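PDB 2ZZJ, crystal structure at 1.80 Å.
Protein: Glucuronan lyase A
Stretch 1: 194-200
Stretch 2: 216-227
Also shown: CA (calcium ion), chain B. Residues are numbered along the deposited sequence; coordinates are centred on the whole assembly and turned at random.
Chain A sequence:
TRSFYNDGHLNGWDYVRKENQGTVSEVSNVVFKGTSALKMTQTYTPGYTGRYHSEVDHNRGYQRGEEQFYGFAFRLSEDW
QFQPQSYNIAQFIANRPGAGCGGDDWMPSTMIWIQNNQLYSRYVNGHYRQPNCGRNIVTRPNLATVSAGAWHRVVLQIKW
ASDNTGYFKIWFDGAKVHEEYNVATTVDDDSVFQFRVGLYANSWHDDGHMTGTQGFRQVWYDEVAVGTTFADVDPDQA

Stretch 1, residues 194-200: QFRVGLY
Stretch 2, residues 216-227: FRQVWYDEVAVG

The two stretches of glucuronan lyase A pack mainly through apolar side chains, with no clear hydrogen bond between them. Strand 194-197 and strand 216-227 run nearly antiparallel, at 165°, with axes 9.9 Å apart at closest. Phe195 lies nearest Val226 (CA to CA 9.2 Å), Gly198 nearest Tyr221 (7.6 Å), and Leu199 nearest Val219 (6.5 Å). The contact buries 401 Å², both sides summed.

Phe195 and Val197, both buried, point toward stretch 2; Arg196 between them does not reach it. Phe195 is t (chi1 174°, chi2 43°), and its ring reaches two valines: CE2 lies 3.8 Å from Val224 CG1 and CD2 4.0 Å from Val226 CG2. Val197 is m: its CB is 3.9 Å from Tyr221 CE1, and its CG2 is 4.2 Å from Val224 CG2. Val219, Val224 and Val226 are buried, all t, and point toward stretch 1. Backbones are extended except at Glu223 (phi/psi 52/60), which shifts the alternation: after Val219 and Tyr221, Val224 is next to point toward stretch 1.

The chain turns a corner at Gly198 (151/169), then resumes as strand 199-200. A CB there would jam against the preceding carbonyl O, so glycine fits. Buried Tyr221 (m, chi2 -95°) is long enough to set its ring beside Val197 while its OH comes 3.0 Å from Gly198 C and 3.3 Å from Gly198 N. That hydroxyl is hydrogen-bonded elsewhere in the structure.

Buried Leu199 starts sideways, but its t,p rotamer (174°, 58°) brings its end closer. CD1 meets Val219 CG2 at 4.0 Å; CD2 lies 3.5 Å from Arg217 O and 3.8 Å from Arg217 CB. Arg217 (m, m, t) points toward stretch 1, but its end leads away to polar partners.

Outside the contact, extended Arg196 (m, t, t) donates from NE (2.8 Å) and NH2 (3.0 Å) to Gln194 OE1. Asp222 (t, chi2 -5°) points away and chelates calcium through OD1 (2.4 Å) and OD2 (2.6 Å).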

# COMPACT_ATOMS: atom_id res chain seq x y z
N GLN A 194 -7.34 7.81 -1.02
CA GLN A 194 -7.52 6.61 -1.83
C GLN A 194 -6.80 5.46 -1.15
O GLN A 194 -5.86 5.68 -0.39
CB GLN A 194 -6.90 6.79 -3.20
CG GLN A 194 -7.29 8.07 -3.94
CD GLN A 194 -6.56 8.18 -5.22
OE1 GLN A 194 -5.48 7.61 -5.39
NE2 GLN A 194 -7.13 8.92 -6.17
N PHE A 195 -7.25 4.24 -1.42
CA PHE A 195 -6.52 3.04 -1.01
C PHE A 195 -6.03 2.43 -2.31
O PHE A 195 -6.84 2.06 -3.18
CB PHE A 195 -7.45 2.09 -0.27
CG PHE A 195 -6.83 0.77 0.07
CD1 PHE A 195 -5.52 0.71 0.57
CD2 PHE A 195 -7.55 -0.42 -0.12
CE1 PHE A 195 -4.92 -0.53 0.92
CE2 PHE A 195 -6.96 -1.69 0.22
CZ PHE A 195 -5.66 -1.73 0.72
N ARG A 196 -4.71 2.37 -2.47
CA ARG A 196 -4.14 1.78 -3.67
C ARG A 196 -3.38 0.50 -3.32
O ARG A 196 -2.69 0.43 -2.28
CB ARG A 196 -3.14 2.73 -4.31
CG ARG A 196 -3.72 4.09 -4.66
CD ARG A 196 -2.68 4.82 -5.43
NE ARG A 196 -3.13 6.17 -5.79
CZ ARG A 196 -2.33 7.08 -6.32
NH1 ARG A 196 -1.04 6.79 -6.56
NH2 ARG A 196 -2.82 8.28 -6.59
N VAL A 197 -3.50 -0.50 -4.20
CA VAL A 197 -2.59 -1.64 -4.10
C VAL A 197 -1.79 -1.77 -5.40
O VAL A 197 -2.32 -1.53 -6.51
CB VAL A 197 -3.27 -3.00 -3.66
CG1 VAL A 197 -3.99 -2.87 -2.30
CG2 VAL A 197 -4.18 -3.58 -4.77
N GLY A 198 -0.52 -2.12 -5.28
CA GLY A 198 0.28 -2.30 -6.47
C GLY A 198 1.75 -2.02 -6.27
O GLY A 198 2.15 -1.46 -5.23
N LEU A 199 2.53 -2.39 -7.27
CA LEU A 199 3.99 -2.27 -7.19
C LEU A 199 4.36 -0.84 -7.54
O LEU A 199 4.13 -0.39 -8.69
CB LEU A 199 4.65 -3.25 -8.17
CG LEU A 199 6.19 -3.13 -8.29
CD1 LEU A 199 6.91 -3.31 -6.91
CD2 LEU A 199 6.64 -4.15 -9.28
N TYR A 200 4.94 -0.15 -6.58
CA TYR A 200 5.43 1.22 -6.75
C TYR A 200 6.90 1.26 -6.40
O TYR A 200 7.29 1.21 -5.22
CB TYR A 200 4.57 2.19 -5.92
CG TYR A 200 5.13 3.60 -5.77
CD1 TYR A 200 5.81 4.21 -6.83
CD2 TYR A 200 4.90 4.34 -4.62
CE1 TYR A 200 6.30 5.52 -6.71
CE2 TYR A 200 5.41 5.65 -4.48
CZ TYR A 200 6.09 6.22 -5.55
OH TYR A 200 6.59 7.50 -5.45
N PHE A 216 13.46 -5.87 -13.73
CA PHE A 216 12.10 -6.27 -14.03
C PHE A 216 11.50 -6.91 -12.78
O PHE A 216 11.89 -8.02 -12.40
CB PHE A 216 12.07 -7.26 -15.19
CG PHE A 216 10.69 -7.74 -15.55
CD1 PHE A 216 9.70 -6.84 -15.97
CD2 PHE A 216 10.38 -9.12 -15.53
CE1 PHE A 216 8.41 -7.28 -16.35
CE2 PHE A 216 9.11 -9.56 -15.89
CZ PHE A 216 8.12 -8.63 -16.28
N ARG A 217 10.54 -6.22 -12.19
CA ARG A 217 10.01 -6.62 -10.88
C ARG A 217 8.56 -7.03 -11.03
O ARG A 217 7.81 -6.35 -11.72
CB ARG A 217 10.14 -5.47 -9.90
CG ARG A 217 11.60 -5.09 -9.53
CD ARG A 217 12.10 -6.06 -8.45
NE ARG A 217 13.53 -5.90 -8.18
CZ ARG A 217 14.14 -6.38 -7.10
NH1 ARG A 217 13.43 -7.02 -6.15
NH2 ARG A 217 15.46 -6.17 -6.94
N GLN A 218 8.15 -8.10 -10.35
CA GLN A 218 6.77 -8.62 -10.46
C GLN A 218 6.15 -8.93 -9.10
O GLN A 218 6.77 -9.61 -8.26
CB GLN A 218 6.71 -9.90 -11.29
CG GLN A 218 7.50 -9.85 -12.62
CD GLN A 218 7.53 -11.18 -13.26
OE1 GLN A 218 8.52 -11.91 -13.16
NE2 GLN A 218 6.45 -11.52 -13.93
N VAL A 219 4.92 -8.47 -8.90
CA VAL A 219 4.17 -8.71 -7.65
C VAL A 219 2.72 -9.01 -8.07
O VAL A 219 2.18 -8.31 -8.96
CB VAL A 219 4.20 -7.51 -6.69
CG1 VAL A 219 3.39 -7.88 -5.37
CG2 VAL A 219 5.66 -7.11 -6.35
N TRP A 220 2.11 -10.05 -7.49
CA TRP A 220 0.73 -10.43 -7.76
C TRP A 220 -0.15 -10.00 -6.57
O TRP A 220 0.36 -9.90 -5.44
CB TRP A 220 0.61 -11.93 -7.94
CG TRP A 220 1.21 -12.46 -9.21
CD1 TRP A 220 0.54 -12.89 -10.33
CD2 TRP A 220 2.60 -12.58 -9.50
NE1 TRP A 220 1.45 -13.32 -11.30
CE2 TRP A 220 2.71 -13.13 -10.81
CE3 TRP A 220 3.76 -12.29 -8.79
CZ2 TRP A 220 3.94 -13.37 -11.40
CZ3 TRP A 220 5.00 -12.57 -9.38
CH2 TRP A 220 5.07 -13.09 -10.67
N TYR A 221 -1.44 -9.74 -6.84
CA TYR A 221 -2.39 -9.35 -5.81
C TYR A 221 -3.69 -10.09 -6.00
O TYR A 221 -4.05 -10.46 -7.14
CB TYR A 221 -2.70 -7.85 -5.91
CG TYR A 221 -1.55 -6.97 -5.54
CD1 TYR A 221 -1.45 -6.47 -4.23
CD2 TYR A 221 -0.57 -6.65 -6.45
CE1 TYR A 221 -0.36 -5.62 -3.85
CE2 TYR A 221 0.53 -5.82 -6.09
CZ TYR A 221 0.60 -5.31 -4.81
OH TYR A 221 1.65 -4.47 -4.52
N ASP A 222 -4.43 -10.24 -4.92
CA ASP A 222 -5.75 -10.87 -4.99
C ASP A 222 -6.54 -10.55 -3.73
O ASP A 222 -5.96 -10.13 -2.73
CB ASP A 222 -5.54 -12.38 -5.12
CG ASP A 222 -6.75 -13.11 -5.73
OD1 ASP A 222 -7.82 -12.47 -5.97
OD2 ASP A 222 -6.62 -14.32 -5.93
N GLU A 223 -7.85 -10.81 -3.78
CA GLU A 223 -8.67 -10.86 -2.62
C GLU A 223 -8.52 -9.57 -1.76
O GLU A 223 -8.11 -9.64 -0.60
CB GLU A 223 -8.33 -12.15 -1.81
CG GLU A 223 -9.39 -12.63 -0.86
CD GLU A 223 -10.68 -13.15 -1.55
OE1 GLU A 223 -11.57 -13.54 -0.76
OE2 GLU A 223 -10.83 -13.14 -2.81
N VAL A 224 -8.83 -8.42 -2.36
CA VAL A 224 -8.73 -7.13 -1.67
C VAL A 224 -10.10 -6.75 -1.15
O VAL A 224 -11.11 -6.95 -1.86
CB VAL A 224 -8.21 -6.01 -2.62
CG1 VAL A 224 -7.92 -4.71 -1.82
CG2 VAL A 224 -6.92 -6.46 -3.37
N ALA A 225 -10.16 -6.20 0.06
CA ALA A 225 -11.44 -5.85 0.69
C ALA A 225 -11.27 -4.70 1.66
O ALA A 225 -10.17 -4.54 2.27
CB ALA A 225 -12.06 -7.07 1.44
N VAL A 226 -12.35 -3.91 1.80
CA VAL A 226 -12.45 -2.87 2.82
C VAL A 226 -13.77 -3.13 3.53
O VAL A 226 -14.77 -3.43 2.88
CB VAL A 226 -12.43 -1.41 2.24
CG1 VAL A 226 -12.42 -0.39 3.40
CG2 VAL A 226 -11.22 -1.20 1.29
N GLY A 227 -13.76 -3.06 4.86
CA GLY A 227 -14.97 -3.35 5.62
C GLY A 227 -14.85 -2.95 7.06
O GLY A 227 -13.92 -2.23 7.45
CA CA B . -8.95 -14.33 -7.07
O HOH W 1 -10.46 -14.30 -5.19
O HOH W 2 -10.79 -14.84 -8.67